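Local coordinates for protein-tyrosine-phosphatase (PDB 5M43) that probably dephosphorylates phosphotyrosine and phosphoserine/threonine as the dual-specificity phosphatase domain of Yvh1, a protein linked to ribosome assembly, at residues L3-I6 against L12-G15; G8-F13 against I115-W120; W145-E148 against I152-P155. All coordinates share one frame; numbering follows the deposited sequence. Where two conformers were deposited one is given.

How the contacts relate
The three contacts follow the dual-specificity phosphatase domain from its N-terminal edge towards the phosphate-binding loop, which joins strand 99-102 to helix 109-121. Contact 1 pairs an outermost strand with strand 12-15, contact 2 leans that second strand on helix 109-121, and contact 3 lies beyond the helix. Their centres are about 10 Å (1 and 2), 11 Å (1 and 3) and 12 Å (2 and 3) apart. Contacts 1 and 2 both use L12 and are tied by a salt bridge, R5 NH2 to E11 OE1 at 2.8 Å. Apolar packing joins contact 3 to the others: V146 CG2 lies 3.7 Å from L118 CD1 and V146 CG1 4.1 Å from I6 CD1.

Contact 1 (L3-I6 against L12-G15); sequences LNRI and LFVG
N4 and V14 form the hydrogen-bonded pair of a short antiparallel beta hairpin that makes strand 4-5 an edge of the phosphatase sheet. Their backbones exchange two bonds, N4 N to V14 O at 2.9 Å and V14 N to N4 O at 2.8 Å. A third, from I6 N to L12 O, is 2.7 Å long and nearly straight at 166°. Inner neighbour strand 99-102 pairs with the other side of strand 12-15, where G15 also bonds to C103.

Apolar contacts gather on the face carrying V14. I6 CD1 approaches V14 CG1 to 3.8 Å, the two side chains crossing at about a right angle, whereas I6 and L12 lie side by side with CG1 against CG. Helix 109-121 receives all three residues.

The opposite face carries the non-hydrogen-bonded pair R5 and F13. An R5 CG anti to the backbone N (chi1 -173°) stands above the rim of one ring face, 3.9 Å from the F13 plane, and the guanidinium beyond reaches E11 and the carbonyl of G8. L3 O sits at the ring edge, in plane, 3.7 Å from F13 CD2, and R5 CB makes the CH-pi contact, 4.0 Å from the F13 ring centroid.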
ATOM      1  N   LEU A   3      -3.945 -11.228   6.794  1.00 22.38           N
ATOM      2  CA  LEU A   3      -4.039  -9.978   6.042  1.00 20.18           C
ATOM      3  C   LEU A   3      -4.698  -8.934   6.939  1.00 24.96           C
ATOM      4  O   LEU A   3      -5.879  -9.072   7.297  1.00 28.63           O
ATOM      5  CB  LEU A   3      -4.882 -10.165   4.787  1.00 21.61           C
ATOM      6  CG  LEU A   3      -4.363 -11.330   3.934  1.00 20.48           C
ATOM      7  CD1 LEU A   3      -5.347 -11.425   2.791  1.00 21.28           C
ATOM      8  CD2 LEU A   3      -2.921 -11.086   3.436  1.00 23.67           C
ATOM      9  N   ASN A   4      -3.963  -7.901   7.314  1.00 18.25           N
ATOM     10  CA  ASN A   4      -4.465  -6.938   8.289  1.00 16.08           C
ATOM     11  C   ASN A   4      -5.085  -5.723   7.628  1.00 15.58           C
ATOM     12  O   ASN A   4      -4.609  -5.235   6.600  1.00 18.24           O
ATOM     13  CB  ASN A   4      -3.355  -6.496   9.217  1.00 15.89           C
ATOM     14  CG  ASN A   4      -2.920  -7.612  10.138  1.00 19.38           C
ATOM     15  OD1 ASN A   4      -3.721  -8.171  10.915  1.00 21.78           O
ATOM     16  ND2 ASN A   4      -1.676  -8.017   9.992  1.00 16.73           N
ATOM     17  N   ARG A   5      -6.188  -5.263   8.218  1.00 15.86           N
ATOM     18  CA  ARG A   5      -6.886  -4.079   7.695  1.00 15.48           C
ATOM     19  C   ARG A   5      -6.257  -2.818   8.262  1.00 18.17           C
ATOM     20  O   ARG A   5      -6.138  -2.651   9.494  1.00 18.92           O
ATOM     21  CB  ARG A   5      -8.359  -4.178   8.100  1.00 15.82           C
ATOM     22  CG  ARG A   5      -9.214  -3.050   7.423  1.00 15.38           C
ATOM     23  CD  ARG A   5     -10.617  -2.984   8.085  1.00 19.38           C
ATOM     24  NE  ARG A   5     -11.475  -1.960   7.457  1.00 23.30           N
ATOM     25  CZ  ARG A   5     -11.390  -0.684   7.755  1.00 21.49           C
ATOM     26  NH1 ARG A   5     -10.527  -0.298   8.702  1.00 18.21           N
ATOM     27  NH2 ARG A   5     -12.299   0.200   7.212  1.00 22.71           N
ATOM     28  N   ILE A   6      -5.919  -1.862   7.355  1.00 17.07           N
ATOM     29  CA  ILE A   6      -5.359  -0.596   7.811  1.00 19.59           C
ATOM     30  C   ILE A   6      -6.408   0.220   8.581  1.00 17.51           C
ATOM     31  O   ILE A   6      -7.573   0.330   8.170  1.00 18.86           O
ATOM     32  CB  ILE A   6      -4.858   0.175   6.567  1.00 18.76           C
ATOM     33  CG1 ILE A   6      -3.765  -0.655   5.798  1.00 16.35           C
ATOM     34  CG2 ILE A   6      -4.336   1.564   7.000  1.00 20.86           C
ATOM     35  CD1 ILE A   6      -2.504  -0.990   6.705  1.00 18.35           C
ATOM     36  N   LEU A  12      -8.746  -1.359   3.087  1.00 18.44           N
ATOM     37  CA  LEU A  12      -7.381  -1.454   2.602  1.00 17.70           C
ATOM     38  C   LEU A  12      -6.684  -2.455   3.523  1.00 16.96           C
ATOM     39  O   LEU A  12      -6.695  -2.266   4.752  1.00 18.27           O
ATOM     40  CB  LEU A  12      -6.745  -0.075   2.691  1.00 17.29           C
ATOM     41  CG  LEU A  12      -5.246   0.001   2.311  1.00 17.84           C
ATOM     42  CD1 LEU A  12      -5.089  -0.483   0.855  1.00 19.40           C
ATOM     43  CD2 LEU A  12      -4.778   1.445   2.439  1.00 18.93           C
ATOM     44  N   PHE A  13      -6.002  -3.432   2.910  1.00 14.55           N
ATOM     45  CA  PHE A  13      -5.377  -4.534   3.645  1.00 15.79           C
ATOM     46  C   PHE A  13      -3.927  -4.657   3.257  1.00 16.43           C
ATOM     47  O   PHE A  13      -3.528  -4.288   2.149  1.00 18.72           O
ATOM     48  CB  PHE A  13      -6.094  -5.879   3.336  1.00 19.77           C
ATOM     49  CG  PHE A  13      -7.476  -5.961   3.946  1.00 18.01           C
ATOM     50  CD1 PHE A  13      -8.580  -5.274   3.393  1.00 18.83           C
ATOM     51  CD2 PHE A  13      -7.680  -6.723   5.111  1.00 20.59           C
ATOM     52  CE1 PHE A  13      -9.860  -5.332   3.980  1.00 21.98           C
ATOM     53  CE2 PHE A  13      -8.985  -6.777   5.700  1.00 20.88           C
ATOM     54  CZ  PHE A  13     -10.028  -6.094   5.153  1.00 21.42           C
ATOM     55  N   VAL A  14      -3.140  -5.244   4.161  1.00 15.57           N
ATOM     56  CA  VAL A  14      -1.700  -5.444   3.919  1.00 16.35           C
ATOM     57  C   VAL A  14      -1.325  -6.831   4.429  1.00 19.75           C
ATOM     58  O   VAL A  14      -1.870  -7.334   5.431  1.00 20.09           O
ATOM     59  CB  VAL A  14      -0.885  -4.358   4.641  1.00 17.79           C
ATOM     60  CG1 VAL A  14      -1.004  -4.451   6.137  1.00 20.25           C
ATOM     61  CG2 VAL A  14       0.636  -4.460   4.304  1.00 21.23           C
ATOM     62  N   GLY A  15      -0.362  -7.431   3.757  1.00 16.73           N
ATOM     63  CA  GLY A  15       0.102  -8.737   4.187  1.00 18.28           C
ATOM     64  C   GLY A  15       1.252  -9.225   3.354  1.00 19.44           C
ATOM     65  O   GLY A  15       1.790  -8.491   2.524  1.00 19.31           O
TER

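Contact 2 (G8-F13 against I115-W120); sequences GDDELF and IAYLLW
Y117 and D10 reach for each other from opposite directions, the tyrosine from the helix and the aspartate from the turn ahead of strand 12-15. The carboxylate approaches the phenol at its edge: D10 OD2 lies in the ring plane, 3.2 Å from Y117 OH, while the carboxylate itself is turned 69° from that plane. At most a weak hydrogen bond links them, and the hydroxyl of Y122 is the stronger partner of D10 OD2. K121 NZ bridges the pair, with a salt bridge to D10 OD1 and a hydrogen bond to Y117 OH, and its charge would be expected to favour an ionised carboxylate.

Y117 belongs to helix 109-121, which in the phosphatase fold leaves the phosphate-binding loop and packs against the central sheet. Its CG stands anti to the backbone N (chi1 165°), which sends the ring out from the helix towards the strand. L12 runs antiparallel alongside the ring. One methyl makes the contact, L12 CD2 lying 3.8 Å from both Y117 CD2 and Y117 CE2 in an oblique approach to the ring. Y117 CE2, which the methyl touches, also lies 3.7 Å from D10 OD2. Beyond the two segments, L82 of helix 71-83 packs against Y117, and V99 and V101 of the neighbouring strand touch L12.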
ATOM      1  N   GLY A   8      -8.775   3.039   9.841  1.00 21.44           N
ATOM      2  CA  GLY A   8      -9.398   4.136   9.140  1.00 23.90           C
ATOM      3  C   GLY A   8     -10.585   3.701   8.322  1.00 26.24           C
ATOM      4  O   GLY A   8     -11.133   2.621   8.495  1.00 23.57           O
ATOM      5  N   ASP A   9     -11.035   4.584   7.425  1.00 22.43           N
ATOM      6  CA  ASP A   9     -12.289   4.317   6.740  1.00 23.73           C
ATOM      7  C   ASP A   9     -12.124   3.544   5.437  1.00 24.95           C
ATOM      8  O   ASP A   9     -13.123   3.253   4.794  1.00 31.18           O
ATOM      9  CB  ASP A   9     -12.997   5.641   6.470  1.00 28.09           C
ATOM     10  CG  ASP A   9     -13.376   6.332   7.745  1.00 38.06           C
ATOM     11  OD1 ASP A   9     -13.691   5.608   8.717  1.00 39.86           O
ATOM     12  OD2 ASP A   9     -13.417   7.589   7.773  1.00 47.65           O
ATOM     13  N   ASP A  10     -10.923   3.218   5.013  1.00 21.47           N
ATOM     14  CA  ASP A  10     -10.744   2.560   3.732  1.00 20.16           C
ATOM     15  C   ASP A  10     -10.678   1.063   3.936  1.00 20.86           C
ATOM     16  O   ASP A  10      -9.979   0.586   4.835  1.00 21.86           O
ATOM     17  CB  ASP A  10      -9.409   3.004   3.068  1.00 20.29           C
ATOM     18  CG  ASP A  10      -9.347   4.516   2.833  1.00 26.37           C
ATOM     19  OD1 ASP A  10     -10.324   5.082   2.285  1.00 28.61           O
ATOM     20  OD2 ASP A  10      -8.350   5.114   3.275  1.00 27.31           O
ATOM     21  N   GLU A  11     -11.236   0.319   2.991  1.00 20.66           N
ATOM     22  CA  GLU A  11     -11.122  -1.145   3.073  1.00 19.61           C
ATOM     23  C   GLU A  11      -9.838  -1.549   2.359  1.00 19.81           C
ATOM     24  O   GLU A  11      -9.815  -2.079   1.236  1.00 20.23           O
ATOM     25  CB  GLU A  11     -12.342  -1.836   2.478  1.00 23.29           C
ATOM     26  CG  GLU A  11     -13.692  -1.534   3.243  1.00 23.74           C
ATOM     27  CD  GLU A  11     -13.568  -1.963   4.728  1.00 23.11           C
ATOM     28  OE1 GLU A  11     -14.073  -1.249   5.602  1.00 31.89           O
ATOM     29  OE2 GLU A  11     -12.946  -2.971   5.015  1.00 27.68           O
ATOM     30  N   LEU A  12      -8.746  -1.359   3.087  1.00 18.44           N
ATOM     31  CA  LEU A  12      -7.381  -1.454   2.602  1.00 17.70           C
ATOM     32  C   LEU A  12      -6.684  -2.455   3.523  1.00 16.96           C
ATOM     33  O   LEU A  12      -6.695  -2.266   4.752  1.00 18.27           O
ATOM     34  CB  LEU A  12      -6.745  -0.075   2.691  1.00 17.29           C
ATOM     35  CG  LEU A  12      -5.246   0.001   2.311  1.00 17.84           C
ATOM     36  CD1 LEU A  12      -5.089  -0.483   0.855  1.00 19.40           C
ATOM     37  CD2 LEU A  12      -4.778   1.445   2.439  1.00 18.93           C
ATOM     38  N   PHE A  13      -6.002  -3.432   2.910  1.00 14.55           N
ATOM     39  CA  PHE A  13      -5.377  -4.534   3.645  1.00 15.79           C
ATOM     40  C   PHE A  13      -3.927  -4.657   3.257  1.00 16.43           C
ATOM     41  O   PHE A  13      -3.528  -4.288   2.149  1.00 18.72           O
ATOM     42  CB  PHE A  13      -6.094  -5.879   3.336  1.00 19.77           C
ATOM     43  CG  PHE A  13      -7.476  -5.961   3.946  1.00 18.01           C
ATOM     44  CD1 PHE A  13      -8.580  -5.274   3.393  1.00 18.83           C
ATOM     45  CD2 PHE A  13      -7.680  -6.723   5.111  1.00 20.59           C
ATOM     46  CE1 PHE A  13      -9.860  -5.332   3.980  1.00 21.98           C
ATOM     47  CE2 PHE A  13      -8.985  -6.777   5.700  1.00 20.88           C
ATOM     48  CZ  PHE A  13     -10.028  -6.094   5.153  1.00 21.42           C
ATOM     49  N   ILE A 115       1.953   3.453   3.004  1.00 18.66           N
ATOM     50  CA  ILE A 115       2.294   4.747   3.568  1.00 17.33           C
ATOM     51  C   ILE A 115       2.220   5.827   2.485  1.00 19.55           C
ATOM     52  O   ILE A 115       1.748   6.939   2.737  1.00 19.80           O
ATOM     53  CB  ILE A 115       3.669   4.689   4.248  1.00 18.29           C
ATOM     54  CG1 ILE A 115       3.571   3.827   5.528  1.00 17.53           C
ATOM     55  CG2 ILE A 115       4.199   6.118   4.508  1.00 21.10           C
ATOM     56  CD1 ILE A 115       4.994   3.668   6.086  1.00 18.58           C
ATOM     57  N   ALA A 116       2.735   5.534   1.273  1.00 17.68           N
ATOM     58  CA  ALA A 116       2.659   6.539   0.212  1.00 17.76           C
ATOM     59  C   ALA A 116       1.222   6.962  -0.056  1.00 19.09           C
ATOM     60  O   ALA A 116       0.954   8.147  -0.293  1.00 21.26           O
ATOM     61  CB  ALA A 116       3.277   5.990  -1.076  1.00 20.84           C
ATOM     62  N   TYR A 117       0.304   5.992  -0.052  1.00 18.66           N
ATOM     63  CA  TYR A 117      -1.104   6.308  -0.247  1.00 19.71           C
ATOM     64  C   TYR A 117      -1.640   7.118   0.927  1.00 20.00           C
ATOM     65  O   TYR A 117      -2.349   8.123   0.721  1.00 19.92           O
ATOM     66  CB  TYR A 117      -1.856   4.993  -0.443  1.00 17.58           C
ATOM     67  CG  TYR A 117      -3.364   5.175  -0.279  1.00 18.17           C
ATOM     68  CD1 TYR A 117      -4.145   5.628  -1.297  1.00 19.62           C
ATOM     69  CD2 TYR A 117      -3.966   4.860   0.933  1.00 20.21           C
ATOM     70  CE1 TYR A 117      -5.530   5.808  -1.108  1.00 20.00           C
ATOM     71  CE2 TYR A 117      -5.336   4.986   1.146  1.00 19.47           C
ATOM     72  CZ  TYR A 117      -6.130   5.418   0.090  1.00 19.54           C
ATOM     73  OH  TYR A 117      -7.488   5.624   0.271  1.00 21.28           O
ATOM     74  N   LEU A 118      -1.300   6.709   2.172  1.00 19.78           N
ATOM     75  CA  LEU A 118      -1.835   7.423   3.339  1.00 20.06           C
ATOM     76  C   LEU A 118      -1.339   8.869   3.390  1.00 21.39           C
ATOM     77  O   LEU A 118      -2.091   9.789   3.749  1.00 22.07           O
ATOM     78  CB  LEU A 118      -1.455   6.715   4.645  1.00 20.39           C
ATOM     79  CG  LEU A 118      -2.020   5.312   4.886  1.00 18.71           C
ATOM     80  CD1 LEU A 118      -1.395   4.752   6.182  1.00 19.80           C
ATOM     81  CD2 LEU A 118      -3.562   5.494   5.077  1.00 20.72           C
ATOM     82  N   LEU A 119      -0.053   9.099   3.076  1.00 19.23           N
ATOM     83  CA  LEU A 119       0.481  10.463   3.053  1.00 20.06           C
ATOM     84  C   LEU A 119      -0.191  11.310   1.978  1.00 20.70           C
ATOM     85  O   LEU A 119      -0.426  12.514   2.155  1.00 23.48           O
ATOM     86  CB  LEU A 119       2.002  10.426   2.766  1.00 20.16           C
ATOM     87  CG  LEU A 119       2.781   9.767   3.913  1.00 21.01           C
ATOM     88  CD1 LEU A 119       4.263   9.631   3.415  1.00 22.03           C
ATOM     89  CD2 LEU A 119       2.725  10.620   5.163  1.00 24.52           C
ATOM     90  N   TRP A 120      -0.516  10.675   0.856  1.00 21.86           N
ATOM     91  CA  TRP A 120      -1.146  11.390  -0.260  1.00 20.96           C
ATOM     92  C   TRP A 120      -2.607  11.699   0.043  1.00 22.05           C
ATOM     93  O   TRP A 120      -3.111  12.779  -0.308  1.00 24.93           O
ATOM     94  CB  TRP A 120      -1.042  10.504  -1.508  1.00 22.70           C
ATOM     95  CG  TRP A 120      -1.872  10.997  -2.630  1.00 23.11           C
ATOM     96  CD1 TRP A 120      -1.549  11.996  -3.520  1.00 26.33           C
ATOM     97  CD2 TRP A 120      -3.192  10.522  -3.008  1.00 23.97           C
ATOM     98  NE1 TRP A 120      -2.615  12.213  -4.400  1.00 26.22           N
ATOM     99  CE2 TRP A 120      -3.614  11.293  -4.111  1.00 25.07           C
ATOM    100  CE3 TRP A 120      -4.051   9.524  -2.517  1.00 25.43           C
ATOM    101  CZ2 TRP A 120      -4.837  11.076  -4.741  1.00 30.12           C
ATOM    102  CZ3 TRP A 120      -5.277   9.327  -3.145  1.00 26.53           C
ATOM    103  CH2 TRP A 120      -5.681  10.123  -4.228  1.00 26.82           C
TER

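Contact 3 (W145-E148 against I152-P155); sequences WVRE and IAGP
A two-pronged arginine-to-carbonyl grip, backed by a small apolar contact, fastens the last turn of helix 135-147 to the loop that leads into helix 157-168. R147 presents one edge of its guanidinium to A153 O, using NE at 2.8 Å and NH2 at 3.0 Å. The oxygen lies only 6° out of the guanidinium plane, so both N-H groups converge on it. The NE bond is the straighter of the two, at 154° against 137°. Relative to the carbonyl, NH2 lies in its plane while NE is tilted out of it. The arginine chain is extended from CG to NE, which carries the flat group across to the loop, and NH1 is engaged separately by E144 in a salt bridge. Two bonds to one acceptor, with this third tie, should limit rotation of the guanidinium.

In the dual-specificity phosphatase fold these helices belong to the bundle beside the sheet, and the loop runs close to the phosphate-binding loop: G154 shares a backbone hydrogen bond with K107. A153 points its methyl back at the helix. A153 CB touches V146 CG1 at 3.8 Å and R147 CG at 3.9 Å, while L143 and V111 also border it.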
ATOM      1  N   TRP A 145       0.925   4.661  12.320  1.00 21.73           N
ATOM      2  CA  TRP A 145      -0.485   4.389  12.007  1.00 22.07           C
ATOM      3  C   TRP A 145      -0.667   2.977  11.457  1.00 21.19           C
ATOM      4  O   TRP A 145      -1.543   2.213  11.900  1.00 21.55           O
ATOM      5  CB  TRP A 145      -0.969   5.450  10.999  1.00 20.69           C
ATOM      6  CG  TRP A 145      -2.456   5.323  10.645  1.00 19.24           C
ATOM      7  CD1 TRP A 145      -3.020   4.518   9.697  1.00 19.82           C
ATOM      8  CD2 TRP A 145      -3.496   6.051  11.233  1.00 23.10           C
ATOM      9  NE1 TRP A 145      -4.399   4.725   9.654  1.00 20.27           N
ATOM     10  CE2 TRP A 145      -4.707   5.656  10.599  1.00 21.40           C
ATOM     11  CE3 TRP A 145      -3.537   7.008  12.245  1.00 25.81           C
ATOM     12  CZ2 TRP A 145      -5.967   6.206  10.937  1.00 24.17           C
ATOM     13  CZ3 TRP A 145      -4.827   7.556  12.597  1.00 30.00           C
ATOM     14  CH2 TRP A 145      -5.991   7.154  11.929  1.00 28.13           C
ATOM     15  N   VAL A 146       0.176   2.597  10.491  1.00 19.36           N
ATOM     16  CA  VAL A 146       0.126   1.253   9.945  1.00 20.34           C
ATOM     17  C   VAL A 146       0.374   0.230  11.049  1.00 21.10           C
ATOM     18  O   VAL A 146      -0.309  -0.797  11.102  1.00 20.27           O
ATOM     19  CB  VAL A 146       1.150   1.087   8.808  1.00 18.03           C
ATOM     20  CG1 VAL A 146       1.209  -0.363   8.332  1.00 19.82           C
ATOM     21  CG2 VAL A 146       0.688   2.017   7.621  1.00 17.35           C
ATOM     22  N   ARG A 147       1.351   0.492  11.918  1.00 19.44           N
ATOM     23  CA  ARG A 147       1.741  -0.466  12.970  1.00 19.42           C
ATOM     24  C   ARG A 147       0.590  -0.724  13.955  1.00 19.49           C
ATOM     25  O   ARG A 147       0.630  -1.748  14.691  1.00 21.67           O
ATOM     26  CB  ARG A 147       2.946   0.059  13.740  1.00 21.72           C
ATOM     27  CG  ARG A 147       4.231  -0.226  12.971  1.00 21.93           C
ATOM     28  CD  ARG A 147       5.403   0.508  13.582  1.00 25.75           C
ATOM     29  NE  ARG A 147       6.627  -0.013  12.981  1.00 23.53           N
ATOM     30  CZ  ARG A 147       7.832   0.435  13.272  1.00 27.54           C
ATOM     31  NH1 ARG A 147       7.985   1.448  14.142  1.00 29.27           N
ATOM     32  NH2 ARG A 147       8.901  -0.136  12.711  1.00 28.58           N
ATOM     33  N   GLU A 148      -0.443   0.129  13.979  0.54 20.50           N
ATOM     34  CA  GLU A 148      -1.554  -0.158  14.872  0.54 22.26           C
ATOM     35  C   GLU A 148      -2.287  -1.438  14.495  0.54 21.46           C
ATOM     36  O   GLU A 148      -2.921  -2.055  15.369  0.54 20.81           O
ATOM     37  CB  GLU A 148      -2.526   1.032  14.913  0.54 24.07           C
ATOM     38  CG  GLU A 148      -1.877   2.259  15.517  0.54 25.67           C
ATOM     39  CD  GLU A 148      -2.856   3.355  15.832  0.54 29.09           C
ATOM     40  OE1 GLU A 148      -3.912   3.056  16.418  0.54 29.94           O
ATOM     41  OE2 GLU A 148      -2.551   4.522  15.498  0.54 32.26           O
ATOM     42  N   ILE A 152       4.394  -5.665  12.562  1.00 20.15           N
ATOM     43  CA  ILE A 152       5.735  -5.934  12.000  1.00 21.50           C
ATOM     44  C   ILE A 152       6.151  -4.896  10.960  1.00 23.13           C
ATOM     45  O   ILE A 152       7.342  -4.928  10.540  1.00 23.54           O
ATOM     46  CB  ILE A 152       5.809  -7.318  11.334  1.00 24.86           C
ATOM     47  CG1 ILE A 152       7.251  -7.821  11.171  1.00 35.44           C
ATOM     48  CG2 ILE A 152       5.019  -7.359  10.032  1.00 26.79           C
ATOM     49  CD1 ILE A 152       7.312  -9.208  10.614  1.00 41.89           C
ATOM     50  N   ALA A 153       5.266  -3.959  10.605  1.00 21.21           N
ATOM     51  CA  ALA A 153       5.585  -2.984   9.554  1.00 19.51           C
ATOM     52  C   ALA A 153       6.896  -2.267   9.841  1.00 23.34           C
ATOM     53  O   ALA A 153       7.159  -1.844  10.973  1.00 23.87           O
ATOM     54  CB  ALA A 153       4.440  -1.963   9.470  1.00 18.57           C
ATOM     55  N   GLY A 154       7.723  -2.113   8.791  1.00 22.22           N
ATOM     56  CA  GLY A 154       9.012  -1.500   8.949  1.00 24.50           C
ATOM     57  C   GLY A 154       9.748  -1.442   7.633  1.00 23.97           C
ATOM     58  O   GLY A 154      10.596  -2.286   7.349  1.00 26.17           O
ATOM     59  N   PRO A 155       9.516  -0.390   6.842  1.00 22.72           N
ATOM     60  CA  PRO A 155      10.270  -0.264   5.583  1.00 22.69           C
ATOM     61  C   PRO A 155      11.758  -0.124   5.815  1.00 25.23           C
ATOM     62  O   PRO A 155      12.236   0.481   6.796  1.00 25.38           O
ATOM     63  CB  PRO A 155       9.713   1.019   4.923  1.00 21.22           C
ATOM     64  CG  PRO A 155       8.270   1.193   5.611  1.00 21.58           C
ATOM     65  CD  PRO A 155       8.532   0.690   7.025  1.00 23.01           C
TER